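PDB 4UFQ: hyaluronidase from Streptomyces koganeiensis, which probably degrades hyaluronan by hydrolysing its glycosidic linkages, working as an elongated trimer of identical chains. Local coordinates for residues Ala40-Ala45 / Gly51-Val56; Met66-Thr71 / Arg75-Ile80; Ile124-Asn129 / Asp133-Lys138; Thr182-Val187 / Ala194-Gly199. All blocks are in the same frame, centred on the assembly; numbering follows the deposited sequence. Where two conformers were deposited one is given.

From the N terminus, the chain runs through four short-range contacts in series; none nests in or crosses another. Contact 1 closes the loop between strands 40-44 and 54-58. The next strand, 66-70, opens contact 2, where it meets the corner the chain turns at T77-L78. Contact 3 is the hairpin of strands 124-127 and 132-137, nearer the middle of the molecule. Contact 4 folds the loop 182-187 onto strand 193-198, on the opposite side of the chain's centre from contact 1, about 58 Å away between contact centres. All four touch the second subunit, so each local fold is also part of the trimer.

Contact 1: residues Ala40-Ala45 / Gly51-Val56; sequences ATIYQA and GAALNV
Q44 reaches over to the backbone of A52 and donates from its amide: NE2 lies 3.2 Å from the A52 carbonyl O, with an N-H...O angle of 158°. The donor stands above the carbonyl plane, 47° out of it, so the bond does not point at a lone pair. A bend at chi2 (63°) folds the amide round beside the G51-A52 peptide, and NE2 comes to 3.7 Å from the carbonyl carbon of G51. Lower on the same side chain, Q44 CB rests on A53, its distance to A53 CB being 4.0 Å. Two residues back along the strand, I42 spreads its branches over two neighbours. Its CG2 touches the carbonyl O of A53 at 3.2 Å, while CD1 meets L54 CD1 at 3.8 Å, the two side chains crossing at a slant.

Strands 40-44 and 54-58 do not form a ladder with each other here; each instead pairs in parallel with strands of the other two copies. That arrangement, with three chains wound around a common axis, fits the triple-stranded beta-helix of the phage HylP hyaluronidases, and the touching residues of this contact are all buried within the trimer. The Q44 amide is held from further out as well. OE1 accepts from G46 N of the same chain, and NE2 also donates to N37 O of the second subunit, which helps fix the rotation of the group. H38 ND1 of the second subunit is hydrogen-bonded to A52 N, and N60 ND2 of the third subunit to G51 O.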
loop_
_atom_site.group_PDB
_atom_site.type_symbol
_atom_site.label_atom_id
_atom_site.label_comp_id
_atom_site.label_asym_id
_atom_site.label_seq_id
_atom_site.Cartn_x
_atom_site.Cartn_y
_atom_site.Cartn_z
ATOM N N ALA B 40 -10.428 18.780 -17.134
ATOM C CA ALA B 40 -9.648 19.836 -16.501
ATOM C C ALA B 40 -8.163 19.517 -16.454
ATOM O O ALA B 40 -7.775 18.381 -16.173
ATOM C CB ALA B 40 -10.160 20.085 -15.091
ATOM N N THR B 41 -7.341 20.530 -16.708
ATOM C CA THR B 41 -5.903 20.440 -16.492
ATOM C C THR B 41 -5.466 21.534 -15.524
ATOM O O THR B 41 -5.827 22.706 -15.700
ATOM C CB THR B 41 -5.119 20.555 -17.825
ATOM O OG1 THR B 41 -5.453 19.446 -18.674
ATOM C CG2 THR B 41 -3.618 20.565 -17.592
ATOM N N ILE B 42 -4.710 21.139 -14.502
ATOM C CA ILE B 42 -4.128 22.056 -13.527
ATOM C C ILE B 42 -2.615 21.865 -13.556
ATOM O O ILE B 42 -2.117 20.757 -13.341
ATOM C CB ILE B 42 -4.692 21.824 -12.104
ATOM C CG1 ILE B 42 -6.211 22.041 -12.092
ATOM C CG2 ILE B 42 -4.005 22.741 -11.098
ATOM C CD1 ILE B 42 -6.876 21.788 -10.733
ATOM N N TYR B 43 -1.897 22.951 -13.828
ATOM C CA TYR B 43 -0.487 22.894 -14.178
ATOM C C TYR B 43 0.306 23.955 -13.424
ATOM O O TYR B 43 0.034 25.151 -13.551
ATOM C CB TYR B 43 -0.358 23.128 -15.688
ATOM C CG TYR B 43 1.044 23.037 -16.249
ATOM C CD1 TYR B 43 2.071 22.426 -15.542
ATOM C CD2 TYR B 43 1.339 23.580 -17.493
ATOM C CE1 TYR B 43 3.345 22.351 -16.062
ATOM C CE2 TYR B 43 2.609 23.510 -18.020
ATOM C CZ TYR B 43 3.612 22.900 -17.302
ATOM O OH TYR B 43 4.881 22.833 -17.836
ATOM N N GLN B 44 1.274 23.517 -12.631
ATOM C CA GLN B 44 2.247 24.394 -11.992
ATOM C C GLN B 44 3.539 24.346 -12.797
ATOM O O GLN B 44 4.246 23.328 -12.791
ATOM C CB GLN B 44 2.514 23.951 -10.546
ATOM C CG GLN B 44 3.730 24.624 -9.891
ATOM C CD GLN B 44 3.576 26.130 -9.767
ATOM O OE1 GLN B 44 4.108 26.908 -10.569
ATOM N NE2 GLN B 44 2.846 26.548 -8.746
ATOM N N ALA B 45 3.836 25.449 -13.486
ATOM C CA ALA B 45 4.982 25.513 -14.386
ATOM C C ALA B 45 6.221 26.074 -13.701
ATOM O O ALA B 45 7.301 26.046 -14.280
ATOM C CB ALA B 45 4.651 26.334 -15.637
ATOM N N GLY B 51 5.183 26.436 -4.415
ATOM C CA GLY B 51 3.949 26.230 -5.153
ATOM C C GLY B 51 3.672 24.794 -5.572
ATOM O O GLY B 51 4.494 24.146 -6.216
ATOM N N ALA B 52 2.493 24.306 -5.208
ATOM C CA ALA B 52 1.976 23.037 -5.702
ATOM C C ALA B 52 1.148 23.284 -6.956
ATOM O O ALA B 52 0.917 24.431 -7.337
ATOM C CB ALA B 52 1.124 22.362 -4.627
ATOM N N ALA B 53 0.713 22.214 -7.612
ATOM C CA ALA B 53 -0.262 22.323 -8.690
ATOM C C ALA B 53 -1.653 22.462 -8.072
ATOM O O ALA B 53 -2.412 23.388 -8.388
ATOM C CB ALA B 53 -0.186 21.094 -9.594
ATOM N N LEU B 54 -1.962 21.570 -7.141
ATOM C CA LEU B 54 -3.296 21.490 -6.573
ATOM C C LEU B 54 -3.268 21.273 -5.070
ATOM O O LEU B 54 -2.594 20.378 -4.559
ATOM C CB LEU B 54 -4.091 20.386 -7.270
ATOM C CG LEU B 54 -5.539 20.199 -6.818
ATOM C CD1 LEU B 54 -6.349 21.488 -7.026
ATOM C CD2 LEU B 54 -6.176 19.048 -7.564
ATOM N N ASN B 55 -4.014 22.126 -4.379
ATOM C CA ASN B 55 -4.116 22.120 -2.930
ATOM C C ASN B 55 -5.583 21.949 -2.536
ATOM O O ASN B 55 -6.389 22.852 -2.782
ATOM C CB ASN B 55 -3.548 23.436 -2.388
ATOM C CG ASN B 55 -3.540 23.497 -0.883
ATOM O OD1 ASN B 55 -3.321 22.493 -0.206
ATOM N ND2 ASN B 55 -3.786 24.691 -0.343
ATOM N N VAL B 56 -5.927 20.804 -1.940
ATOM C CA VAL B 56 -7.309 20.466 -1.601
ATOM C C VAL B 56 -7.451 20.299 -0.094
ATOM O O VAL B 56 -6.692 19.547 0.519
ATOM C CB VAL B 56 -7.766 19.183 -2.336
ATOM C CG1 VAL B 56 -9.212 18.834 -2.007
ATOM C CG2 VAL B 56 -7.577 19.341 -3.848
#

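Contact 2: residues Met66-Thr71 / Arg75-Ile80; sequences MYLSGT and RGTLKI. With SO4 (sulfate ion), chain P.
L68, on strand 66-70, packs against the corner at T77-L78 in a buried, mainly apolar contact inside what is probably the triple-stranded beta-helix of the HylP family. Three residues join the two segments, and both pair in parallel with strands of the other subunits. At the corner the chain changes direction, which presents T77 and L78 to the same leucine. The L68 and T77 side chains slide past each other in opposite directions, L68 CG 3.9 Å from T77 CG2, and L68 CD2 lies 3.6 Å from L78 CB, the two leucine side chains crossing at about a right angle. With chi1 at -56°, T77 puts its methyl CG2 opposite its own backbone N; the methyl then sits 3.6 Å from the backbone N of G70, where no side chain stands in the way. The hydroxyl is directed elsewhere, and OG1 is hydrogen-bonded to E72 OE1. V56 of the second subunit also packs on L68, while selenomethionine M66 meets its counterparts from both other chains.

On the far side of the corner from L68, a sulfate, probably from the crystallisation liquor, is held by G76, K79 and S97 OG of the third subunit. The G76 backbone N donates to O1 at 2.8 Å, and K79, bent at chi2 and chi4, curls round so that its NZ reaches O4 at 2.6 Å.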
loop_
_atom_site.group_PDB
_atom_site.type_symbol
_atom_site.label_atom_id
_atom_site.label_comp_id
_atom_site.label_asym_id
_atom_site.label_seq_id
_atom_site.Cartn_x
_atom_site.Cartn_y
_atom_site.Cartn_z
HETATM N N MSE B 66 -12.071 14.194 -0.603
HETATM C CA MSE B 66 -12.001 13.981 -2.033
HETATM C C MSE B 66 -12.509 12.619 -2.474
HETATM O O MSE B 66 -12.121 11.580 -1.910
HETATM C CB MSE B 66 -10.576 14.175 -2.516
HETATM C CG MSE B 66 -10.443 14.023 -3.996
HETATM SE SE MSE B 66 -8.674 14.546 -4.569
HETATM C CE MSE B 66 -8.876 13.950 -6.409
ATOM N N TYR B 67 -13.357 12.621 -3.495
ATOM C CA TYR B 67 -13.860 11.409 -4.133
ATOM C C TYR B 67 -13.307 11.308 -5.541
ATOM O O TYR B 67 -13.290 12.300 -6.274
ATOM C CB TYR B 67 -15.381 11.453 -4.271
ATOM C CG TYR B 67 -16.166 11.349 -2.996
ATOM C CD1 TYR B 67 -16.277 10.140 -2.325
ATOM C CD2 TYR B 67 -16.829 12.452 -2.482
ATOM C CE1 TYR B 67 -17.013 10.040 -1.159
ATOM C CE2 TYR B 67 -17.566 12.363 -1.322
ATOM C CZ TYR B 67 -17.655 11.155 -0.664
ATOM O OH TYR B 67 -18.390 11.057 0.491
ATOM N N LEU B 68 -12.916 10.104 -5.937
ATOM C CA LEU B 68 -12.496 9.829 -7.303
ATOM C C LEU B 68 -13.152 8.536 -7.778
ATOM O O LEU B 68 -13.050 7.509 -7.113
ATOM C CB LEU B 68 -10.982 9.734 -7.387
ATOM C CG LEU B 68 -10.404 9.354 -8.745
ATOM C CD1 LEU B 68 -10.709 10.431 -9.781
ATOM C CD2 LEU B 68 -8.912 9.150 -8.660
ATOM N N SER B 69 -13.841 8.588 -8.914
ATOM C CA SER B 69 -14.490 7.405 -9.461
ATOM C C SER B 69 -14.240 7.262 -10.956
ATOM O O SER B 69 -14.439 8.201 -11.722
ATOM C CB SER B 69 -15.989 7.414 -9.145
ATOM O OG SER B 69 -16.616 6.222 -9.607
ATOM N N GLY B 70 -13.809 6.071 -11.356
ATOM C CA GLY B 70 -13.502 5.758 -12.741
ATOM C C GLY B 70 -13.994 4.377 -13.113
ATOM O O GLY B 70 -14.401 3.600 -12.251
ATOM N N THR B 71 -13.956 4.069 -14.404
ATOM C CA THR B 71 -14.392 2.762 -14.880
ATOM C C THR B 71 -13.431 2.184 -15.926
ATOM O O THR B 71 -13.844 1.642 -16.947
ATOM C CB THR B 71 -15.826 2.847 -15.420
ATOM O OG1 THR B 71 -16.296 1.536 -15.764
ATOM C CG2 THR B 71 -15.923 3.788 -16.641
ATOM N N ARG B 75 -6.190 0.661 -17.135
ATOM C CA ARG B 75 -5.357 1.707 -16.553
ATOM C C ARG B 75 -5.735 1.915 -15.100
ATOM O O ARG B 75 -6.731 1.378 -14.634
ATOM C CB ARG B 75 -5.540 3.019 -17.314
ATOM C CG ARG B 75 -5.164 2.945 -18.782
ATOM C CD ARG B 75 -3.667 2.760 -18.978
ATOM N NE ARG B 75 -3.303 2.745 -20.394
ATOM C CZ ARG B 75 -3.241 1.653 -21.155
ATOM N NH1 ARG B 75 -3.513 0.455 -20.651
ATOM N NH2 ARG B 75 -2.899 1.758 -22.430
ATOM N N GLY B 76 -4.936 2.709 -14.392
ATOM C CA GLY B 76 -5.232 3.061 -13.013
ATOM C C GLY B 76 -6.271 4.176 -12.928
ATOM O O GLY B 76 -6.276 5.087 -13.766
ATOM N N THR B 77 -7.161 4.109 -11.936
ATOM C CA THR B 77 -8.169 5.162 -11.737
ATOM C C THR B 77 -7.481 6.478 -11.363
ATOM O O THR B 77 -7.832 7.553 -11.875
ATOM C CB THR B 77 -9.234 4.773 -10.662
ATOM O OG1 THR B 77 -9.853 3.533 -11.034
ATOM C CG2 THR B 77 -10.308 5.847 -10.539
ATOM N N LEU B 78 -6.526 6.376 -10.438
ATOM C CA LEU B 78 -5.552 7.429 -10.194
ATOM C C LEU B 78 -4.179 6.890 -10.609
ATOM O O LEU B 78 -3.740 5.833 -10.114
ATOM C CB LEU B 78 -5.545 7.844 -8.720
ATOM C CG LEU B 78 -4.445 8.836 -8.325
ATOM C CD1 LEU B 78 -4.496 10.134 -9.164
ATOM C CD2 LEU B 78 -4.520 9.169 -6.852
ATOM N N LYS B 79 -3.527 7.600 -11.528
ATOM C CA LYS B 79 -2.187 7.278 -11.986
ATOM C C LYS B 79 -1.234 8.368 -11.556
ATOM O O LYS B 79 -1.364 9.522 -11.978
ATOM C CB LYS B 79 -2.154 7.108 -13.502
ATOM C CG LYS B 79 -0.759 6.946 -14.106
ATOM C CD LYS B 79 -0.144 5.623 -13.735
ATOM C CE LYS B 79 1.231 5.462 -14.366
ATOM N NZ LYS B 79 1.145 5.331 -15.833
ATOM N N ILE B 80 -0.276 7.992 -10.711
ATOM C CA ILE B 80 0.719 8.921 -10.212
ATOM C C ILE B 80 2.076 8.591 -10.795
ATOM O O ILE B 80 2.575 7.482 -10.629
ATOM C CB ILE B 80 0.829 8.907 -8.674
ATOM C CG1 ILE B 80 -0.538 9.119 -8.011
ATOM C CG2 ILE B 80 1.831 9.966 -8.213
ATOM C CD1 ILE B 80 -0.511 9.151 -6.465
HETATM S S SO4 P . -1.186 2.538 -15.851
HETATM O O1 SO4 P . -2.319 3.276 -15.293
HETATM O O2 SO4 P . -1.686 1.435 -16.667
HETATM O O3 SO4 P . -0.362 2.035 -14.752
HETATM O O4 SO4 P . -0.384 3.428 -16.704
#

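Contact 3: residues Ile124-Asn129 / Asp133-Lys138; sequences IALRNN and DDFVVK. With SO4 (sulfate ion), chain Q.
I124, A125 and L126 pair antiparallel with V137, V136 and F135, forming the hairpin of strands 124-127 and 132-137. The V137 N to I124 O bond is 3.0 Å and the L126 N to F135 O bond 2.8 Å. Where D134 and F135 both face L126 there is a classic beta bulge, and L126 O takes only weak bonds from their two backbone nitrogens. The tightly packed face carries I124, L126, F135 and V137. I124 CG2 touches both V137 CG2, at 3.5 Å, and the F135 ring, while L126 lies alongside F135, pointing the same way. The F135 rings of the other two subunits meet this one edge-to-face, so this face points into the middle of the trimer.

At the turn the buried carboxylate of D134 binds the other arm of the hairpin: OD2 accepts from N128 N at 2.8 Å and also from N129 N, while N129 ND2 donates to OD1 from above the carboxylate plane. N129 ND2 also reaches G139 O of the second subunit.

The face of A125 and V136 packs less closely, and at its margin R127 is partly exposed. Its chain, extended from CG to NE, turns the guanidinium edge to D133 in a side-on salt bridge, NE to OD1 at 2.7 Å and NH2 to OD2 at 3.1 Å, with the two planes 38° apart. A150 N supplies a second partner for D133 OD2. Further along that edge sits a sulfate, probably from the crystallisation liquor. N122 ND2 also bonds the ion, and K138 NZ lies near its O3; R127 NH1 donates to O4 at 3.0 Å and NH2 to O3 at 2.7 Å.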
loop_
_atom_site.group_PDB
_atom_site.type_symbol
_atom_site.label_atom_id
_atom_site.label_comp_id
_atom_site.label_asym_id
_atom_site.label_seq_id
_atom_site.Cartn_x
_atom_site.Cartn_y
_atom_site.Cartn_z
ATOM N N ILE B 124 -2.404 -5.851 -4.000
ATOM C CA ILE B 124 -1.246 -4.966 -4.093
ATOM C C ILE B 124 -0.167 -5.712 -4.862
ATOM O O ILE B 124 -0.008 -6.925 -4.704
ATOM C CB ILE B 124 -0.757 -4.480 -2.695
ATOM C CG1 ILE B 124 0.349 -3.439 -2.848
ATOM C CG2 ILE B 124 -0.331 -5.677 -1.832
ATOM C CD1 ILE B 124 0.664 -2.692 -1.555
ATOM N N ALA B 125 0.555 -4.998 -5.722
ATOM C CA ALA B 125 1.670 -5.573 -6.460
ATOM C C ALA B 125 2.780 -4.551 -6.533
ATOM O O ALA B 125 2.597 -3.478 -7.138
ATOM C CB ALA B 125 1.243 -5.958 -7.855
ATOM N N LEU B 126 3.909 -4.874 -5.916
ATOM C CA LEU B 126 5.098 -4.033 -5.919
ATOM C C LEU B 126 6.128 -4.673 -6.830
ATOM O O LEU B 126 6.660 -5.745 -6.501
ATOM C CB LEU B 126 5.643 -3.813 -4.488
ATOM C CG LEU B 126 4.597 -3.404 -3.446
ATOM C CD1 LEU B 126 5.273 -3.177 -2.112
ATOM C CD2 LEU B 126 3.822 -2.143 -3.904
ATOM N N ARG B 127 6.374 -4.044 -7.979
ATOM C CA ARG B 127 7.139 -4.633 -9.071
ATOM C C ARG B 127 8.270 -3.723 -9.505
ATOM O O ARG B 127 8.174 -2.994 -10.505
ATOM C CB ARG B 127 6.207 -4.964 -10.247
ATOM C CG ARG B 127 5.291 -6.135 -9.956
ATOM C CD ARG B 127 4.211 -6.393 -11.017
ATOM N NE ARG B 127 3.581 -7.688 -10.726
ATOM C CZ ARG B 127 2.617 -8.261 -11.439
ATOM N NH1 ARG B 127 2.138 -7.667 -12.519
ATOM N NH2 ARG B 127 2.128 -9.441 -11.061
ATOM N N ASN B 128 9.360 -3.786 -8.755
ATOM C CA ASN B 128 10.512 -2.932 -8.991
ATOM C C ASN B 128 11.594 -3.642 -9.794
ATOM O O ASN B 128 12.173 -3.067 -10.727
ATOM C CB ASN B 128 11.068 -2.494 -7.638
ATOM C CG ASN B 128 12.022 -1.337 -7.752
ATOM O OD1 ASN B 128 11.797 -0.418 -8.529
ATOM N ND2 ASN B 128 13.116 -1.387 -7.002
ATOM N N ASN B 129 11.858 -4.895 -9.426
ATOM C CA ASN B 129 12.952 -5.655 -10.024
ATOM C C ASN B 129 12.504 -6.550 -11.178
ATOM O O ASN B 129 11.517 -7.282 -11.064
ATOM C CB ASN B 129 13.660 -6.446 -8.927
ATOM C CG ASN B 129 14.344 -5.531 -7.939
ATOM O OD1 ASN B 129 15.305 -4.841 -8.292
ATOM N ND2 ASN B 129 13.829 -5.476 -6.718
ATOM N N ASP B 133 8.034 -10.432 -8.740
ATOM C CA ASP B 133 7.066 -9.778 -7.869
ATOM C C ASP B 133 7.747 -9.584 -6.522
ATOM O O ASP B 133 7.882 -10.533 -5.739
ATOM C CB ASP B 133 5.811 -10.636 -7.679
ATOM C CG ASP B 133 4.637 -10.135 -8.475
ATOM O OD1 ASP B 133 4.379 -8.915 -8.449
ATOM O OD2 ASP B 133 3.967 -10.965 -9.119
ATOM N N ASP B 134 8.203 -8.370 -6.249
ATOM C CA ASP B 134 8.881 -8.115 -4.983
ATOM C C ASP B 134 7.965 -8.365 -3.781
ATOM O O ASP B 134 8.361 -9.031 -2.806
ATOM C CB ASP B 134 9.473 -6.704 -4.976
ATOM C CG ASP B 134 10.540 -6.516 -6.061
ATOM O OD1 ASP B 134 11.608 -7.153 -5.970
ATOM O OD2 ASP B 134 10.312 -5.745 -7.027
ATOM N N PHE B 135 6.734 -7.866 -3.857
ATOM C CA PHE B 135 5.697 -8.138 -2.860
ATOM C C PHE B 135 4.360 -8.096 -3.568
ATOM O O PHE B 135 4.023 -7.094 -4.218
ATOM C CB PHE B 135 5.735 -7.112 -1.720
ATOM C CG PHE B 135 4.676 -7.318 -0.682
ATOM C CD1 PHE B 135 4.716 -8.414 0.166
ATOM C CD2 PHE B 135 3.639 -6.420 -0.551
ATOM C CE1 PHE B 135 3.737 -8.608 1.123
ATOM C CE2 PHE B 135 2.654 -6.596 0.402
ATOM C CZ PHE B 135 2.695 -7.701 1.238
ATOM N N VAL B 136 3.606 -9.183 -3.497
ATOM C CA VAL B 136 2.298 -9.248 -4.136
ATOM C C VAL B 136 1.321 -9.981 -3.229
ATOM O O VAL B 136 1.670 -10.980 -2.581
ATOM C CB VAL B 136 2.378 -9.906 -5.526
ATOM C CG1 VAL B 136 2.810 -11.372 -5.435
ATOM C CG2 VAL B 136 1.061 -9.786 -6.286
ATOM N N VAL B 137 0.111 -9.443 -3.141
ATOM C CA VAL B 137 -1.003 -10.098 -2.484
ATOM C C VAL B 137 -2.028 -10.336 -3.570
ATOM O O VAL B 137 -2.576 -9.386 -4.138
ATOM C CB VAL B 137 -1.580 -9.273 -1.303
ATOM C CG1 VAL B 137 -2.683 -10.058 -0.592
ATOM C CG2 VAL B 137 -0.520 -8.868 -0.299
ATOM N N LYS B 138 -2.246 -11.598 -3.916
ATOM C CA LYS B 138 -3.215 -11.960 -4.936
ATOM C C LYS B 138 -4.646 -11.759 -4.455
ATOM O O LYS B 138 -4.907 -11.665 -3.256
ATOM C CB LYS B 138 -3.015 -13.435 -5.334
ATOM C CG LYS B 138 -1.545 -13.873 -5.620
ATOM C CD LYS B 138 -0.871 -13.139 -6.761
ATOM C CE LYS B 138 -1.395 -13.495 -8.129
ATOM N NZ LYS B 138 -0.837 -12.544 -9.154
HETATM S S SO4 Q . -0.817 -10.310 -12.911
HETATM O O1 SO4 Q . -1.932 -9.360 -12.868
HETATM O O2 SO4 Q . -1.238 -11.536 -13.599
HETATM O O3 SO4 Q . -0.312 -10.603 -11.566
HETATM O O4 SO4 Q . 0.265 -9.721 -13.701
#

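Contact 4: residues Thr182-Val187 / Ala194-Gly199; sequences TVPTSV and ALYASG
P184 covers one face of the Y196 ring, and the tyrosine can be followed outward from its CB. At chi1 61° the ring leaves CB in the crowded position between the backbone N and the carbonyl carbon, which carries it over toward the loop 182-187. CG, at the root of the ring, lies 3.7 Å from P184 CD, and CD1 on one flank is 3.7 Å from P184 CG. In the middle, P184 CD stands almost exactly over the ring: it is 3.5 Å from the Y196 centroid and 4° off the ring normal, a well-centred CH-pi contact. Along the other flank, CE2 comes to 4.1 Å from V183 CG1.

Strand 193-198, which carries the ring, is an outermost strand of the chain's three-stranded antiparallel sheet 193-198, 201-206, 211-215, with Y196 hydrogen-bonded through its backbone to L203. A194 and L195 extend the pairing by an antiparallel ladder to the second subunit, whose S174 packs on both P184 and Y196. The loop packs on side chains of this strand through apolar and CH-pi contacts, with P184 CB also 4.2 Å from A194 CB and V187 CG1 near the A194 backbone N.

At the tip, Y196 OH touches V183 CG1 at 3.8 Å and is hydrogen-bonded to a water at 2.8 Å. The same water donates to P184 O over 2.6 Å, closing a bridge from the phenol back to the proline that covers its ring. P184 O has a further, weak bond from R205 NE on the neighbouring strand 201-206.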
loop_
_atom_site.group_PDB
_atom_site.type_symbol
_atom_site.label_atom_id
_atom_site.label_comp_id
_atom_site.label_asym_id
_atom_site.label_seq_id
_atom_site.Cartn_x
_atom_site.Cartn_y
_atom_site.Cartn_z
ATOM N N THR B 182 -4.786 -30.787 8.233
ATOM C CA THR B 182 -4.614 -31.953 7.371
ATOM C C THR B 182 -3.138 -32.286 7.259
ATOM O O THR B 182 -2.300 -31.434 7.018
ATOM C CB THR B 182 -5.254 -31.752 5.986
ATOM O OG1 THR B 182 -4.899 -30.467 5.463
ATOM C CG2 THR B 182 -6.773 -31.857 6.098
ATOM N N VAL B 183 -2.837 -33.555 7.485
ATOM C CA VAL B 183 -1.459 -34.028 7.447
ATOM C C VAL B 183 -0.934 -33.946 6.006
ATOM O O VAL B 183 -1.565 -34.449 5.100
ATOM C CB VAL B 183 -1.411 -35.490 7.976
ATOM C CG1 VAL B 183 -0.062 -36.092 7.775
ATOM C CG2 VAL B 183 -1.813 -35.530 9.462
ATOM N N PRO B 184 0.239 -33.315 5.811
ATOM C CA PRO B 184 0.800 -33.299 4.452
ATOM C C PRO B 184 1.028 -34.677 3.838
ATOM O O PRO B 184 1.394 -35.608 4.561
ATOM C CB PRO B 184 2.148 -32.619 4.649
ATOM C CG PRO B 184 1.913 -31.685 5.805
ATOM C CD PRO B 184 1.024 -32.489 6.734
ATOM N N THR B 185 0.831 -34.804 2.528
ATOM C CA THR B 185 1.114 -36.043 1.796
ATOM C C THR B 185 2.052 -35.797 0.619
ATOM O O THR B 185 2.260 -36.685 -0.211
ATOM C CB THR B 185 -0.174 -36.674 1.258
ATOM O OG1 THR B 185 -0.830 -35.751 0.383
ATOM C CG2 THR B 185 -1.137 -37.040 2.402
ATOM N N SER B 186 2.580 -34.581 0.529
ATOM C CA SER B 186 3.428 -34.157 -0.566
ATOM C C SER B 186 4.305 -32.992 -0.102
ATOM O O SER B 186 4.103 -32.426 0.997
ATOM C CB SER B 186 2.554 -33.723 -1.754
ATOM O OG SER B 186 1.675 -32.678 -1.351
ATOM N N VAL B 187 5.269 -32.637 -0.952
ATOM C CA VAL B 187 6.171 -31.504 -0.707
ATOM C C VAL B 187 6.177 -30.561 -1.909
ATOM O O VAL B 187 5.562 -30.855 -2.926
ATOM C CB VAL B 187 7.626 -31.960 -0.317
ATOM C CG1 VAL B 187 7.565 -32.984 0.815
ATOM C CG2 VAL B 187 8.398 -32.492 -1.470
ATOM N N ALA B 194 8.334 -30.877 4.209
ATOM C CA ALA B 194 7.253 -30.195 4.901
ATOM C C ALA B 194 7.392 -30.388 6.396
ATOM O O ALA B 194 7.409 -31.518 6.894
ATOM C CB ALA B 194 5.907 -30.744 4.414
ATOM N N LEU B 195 7.441 -29.271 7.121
ATOM C CA LEU B 195 7.570 -29.245 8.565
ATOM C C LEU B 195 6.196 -28.929 9.107
ATOM O O LEU B 195 5.542 -27.983 8.635
ATOM C CB LEU B 195 8.560 -28.149 8.974
ATOM C CG LEU B 195 8.928 -28.037 10.456
ATOM C CD1 LEU B 195 9.744 -29.244 10.935
ATOM C CD2 LEU B 195 9.698 -26.743 10.727
ATOM N N TYR B 196 5.684 -29.728 10.036
ATOM C CA TYR B 196 4.354 -29.485 10.568
ATOM C C TYR B 196 4.226 -30.004 11.965
ATOM O O TYR B 196 5.028 -30.841 12.400
ATOM C CB TYR B 196 3.271 -30.109 9.659
ATOM C CG TYR B 196 3.340 -31.613 9.483
ATOM C CD1 TYR B 196 4.261 -32.187 8.608
ATOM C CD2 TYR B 196 2.498 -32.441 10.177
ATOM C CE1 TYR B 196 4.315 -33.571 8.420
ATOM C CE2 TYR B 196 2.540 -33.823 9.996
ATOM C CZ TYR B 196 3.462 -34.372 9.127
ATOM O OH TYR B 196 3.517 -35.730 8.942
ATOM N N ALA B 197 3.234 -29.486 12.681
ATOM C CA ALA B 197 2.875 -29.999 13.988
ATOM C C ALA B 197 1.673 -30.929 13.891
ATOM O O ALA B 197 0.763 -30.733 13.080
ATOM C CB ALA B 197 2.613 -28.845 14.997
ATOM N N SER B 198 1.715 -31.979 14.711
ATOM C CA SER B 198 0.674 -32.987 14.725
ATOM C C SER B 198 0.561 -33.495 16.159
ATOM O O SER B 198 1.531 -34.026 16.720
ATOM C CB SER B 198 1.045 -34.094 13.762
ATOM O OG SER B 198 -0.064 -34.974 13.597
ATOM N N GLY B 199 -0.604 -33.312 16.764
ATOM C CA GLY B 199 -0.824 -33.723 18.141
ATOM C C GLY B 199 0.158 -33.080 19.099
ATOM O O GLY B 199 0.476 -33.685 20.120
HETATM O O HOH W 1 3.241 -36.438 6.223
#